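Single domain haemoglobin (PDB 2WY4) binds haem b and, as a member of the globin family, probably carries oxygen or takes part in nitric oxide chemistry. Local coordinates at residues V13-Q17 and I60-K65. Numbering follows the deposited sequence.
Sequences VPILQ and ILMAAK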
loop_
_atom_site.group_PDB
_atom_site.type_symbol
_atom_site.label_atom_id
_atom_site.label_comp_id
_atom_site.label_asym_id
_atom_site.label_seq_id
_atom_site.Cartn_x
_atom_site.Cartn_y
_atom_site.Cartn_z
ATOM N N VAL A 13 13.123 0.226 -3.130
ATOM C CA VAL A 13 13.256 0.240 -1.667
ATOM C C VAL A 13 13.950 1.523 -1.137
ATOM O O VAL A 13 13.409 2.220 -0.296
ATOM C CB VAL A 13 13.867 -1.052 -1.127
ATOM C CG1 VAL A 13 14.213 -0.904 0.361
ATOM C CG2 VAL A 13 12.904 -2.191 -1.304
ATOM N N PRO A 14 15.136 1.848 -1.616
ATOM C CA PRO A 14 15.795 3.074 -1.157
ATOM C C PRO A 14 15.002 4.346 -1.394
ATOM O O PRO A 14 15.053 5.291 -0.598
ATOM C CB PRO A 14 17.099 3.108 -1.975
ATOM C CG PRO A 14 17.253 1.797 -2.568
ATOM C CD PRO A 14 15.988 1.089 -2.528
ATOM N N ILE A 15 14.269 4.384 -2.500
ATOM C CA ILE A 15 13.476 5.553 -2.817
ATOM C C ILE A 15 12.404 5.740 -1.771
ATOM O O ILE A 15 12.115 6.846 -1.326
ATOM C CB ILE A 15 12.838 5.390 -4.230
ATOM C CG1 ILE A 15 13.945 5.311 -5.290
ATOM C CG2 ILE A 15 11.844 6.508 -4.509
ATOM C CD1 ILE A 15 13.405 5.064 -6.733
ATOM N N LEU A 16 11.812 4.628 -1.371
ATOM C CA LEU A 16 10.794 4.634 -0.354
ATOM C C LEU A 16 11.392 4.870 1.039
ATOM O O LEU A 16 10.739 5.464 1.895
ATOM C CB LEU A 16 10.028 3.312 -0.358
ATOM C CG LEU A 16 9.192 2.921 -1.570
ATOM C CD1 LEU A 16 8.898 1.428 -1.603
ATOM C CD2 LEU A 16 7.918 3.664 -1.488
ATOM N N GLN A 17 12.604 4.383 1.270
ATOM C CA GLN A 17 13.274 4.667 2.549
ATOM C C GLN A 17 13.467 6.176 2.693
ATOM O O GLN A 17 13.348 6.708 3.799
ATOM C CB GLN A 17 14.650 3.977 2.629
ATOM C CG GLN A 17 14.597 2.508 2.888
ATOM C CD GLN A 17 15.959 1.860 2.848
ATOM O OE1 GLN A 17 16.529 1.690 1.793
ATOM N NE2 GLN A 17 16.495 1.547 4.025
ATOM N N ILE A 60 4.566 -0.688 2.670
ATOM C CA ILE A 60 4.936 -0.823 1.273
ATOM C C ILE A 60 6.376 -1.301 1.191
ATOM O O ILE A 60 6.694 -2.160 0.386
ATOM C CB ILE A 60 4.660 0.495 0.492
ATOM C CG1 ILE A 60 3.161 0.787 0.489
ATOM C CG2 ILE A 60 5.148 0.358 -0.950
ATOM C CD1 ILE A 60 2.780 2.150 -0.008
ATOM N N LEU A 61 7.258 -0.721 2.005
ATOM C CA LEU A 61 8.641 -1.193 2.047
ATOM C C LEU A 61 8.701 -2.672 2.379
ATOM O O LEU A 61 9.504 -3.412 1.817
ATOM C CB LEU A 61 9.417 -0.435 3.106
ATOM C CG LEU A 61 9.914 0.935 2.666
ATOM C CD1 LEU A 61 10.254 1.781 3.858
ATOM C CD2 LEU A 61 11.154 0.766 1.804
ATOM N N MET A 62 7.912 -3.085 3.364
ATOM C CA MET A 62 7.888 -4.478 3.769
ATOM C C MET A 62 7.508 -5.366 2.593
ATOM O O MET A 62 8.064 -6.439 2.418
ATOM C CB MET A 62 6.896 -4.683 4.920
ATOM C CG MET A 62 6.960 -6.008 5.588
ATOM S SD MET A 62 8.587 -6.183 6.453
ATOM C CE MET A 62 8.120 -7.497 7.572
ATOM N N ALA A 63 6.534 -4.918 1.804
ATOM C CA ALA A 63 6.090 -5.719 0.666
ATOM C C ALA A 63 7.170 -5.733 -0.434
ATOM O O ALA A 63 7.463 -6.765 -1.027
ATOM C CB ALA A 63 4.779 -5.159 0.128
ATOM N N ALA A 64 7.743 -4.577 -0.717
ATOM C CA ALA A 64 8.778 -4.507 -1.756
ATOM C C ALA A 64 9.973 -5.396 -1.396
ATOM O O ALA A 64 10.510 -6.101 -2.234
ATOM C CB ALA A 64 9.211 -3.053 -1.976
ATOM N N LYS A 65 10.379 -5.367 -0.129
ATOM C CA LYS A 65 11.463 -6.230 0.332
ATOM C C LYS A 65 11.162 -7.701 0.145
ATOM O O LYS A 65 12.066 -8.486 -0.136
ATOM C CB LYS A 65 11.735 -6.018 1.826
ATOM C CG LYS A 65 12.424 -4.712 2.213
ATOM C CD LYS A 65 12.386 -4.467 3.749
ATOM C CE LYS A 65 12.872 -5.646 4.555
ATOM N NZ LYS A 65 14.330 -5.925 4.505
#
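Leu61 pushes its CD2 methyl into the surface of helix 4-34, where it rests among Val13, Leu16 and Gln17. Leu61 CD2 sits 3.5 Å from Leu16 CB and 3.8 Å from Val13 CG1, with the CG of Gln17 closing in from the solvent side. Leu61 CD2 also lies 3.4 Å from Val13 O, a carbonyl already taken by the backbone N of Gln17. Leu16 and Leu61 run past each other in opposite directions, each reaching toward the other's helix. Deeper in, Leu16 CD1 meets Ile60 CG2 at 4.0 Å, the two side chains crossing nearly at right angles, and Trp119 of helix 113-139 packs against both.

Val13 splits its two methyls between partners: with CG1 anti to the backbone N (chi1 170°), that branch faces Leu61 while Val13 CG2 comes to 3.9 Å from Ala64 CB. The short side chain of Ala64 faces helix 4-34, and its carbonyl O accepts a hydrogen bond from Lys10 NZ. The segments run nearly antiparallel, at 167°, with axes 9.9 Å apart. The side chain of Ile60 is about 5 Å from the haem. The apolar seam joins helix 4-34 to helix 51-65, the A/E helix packing of the globin fold.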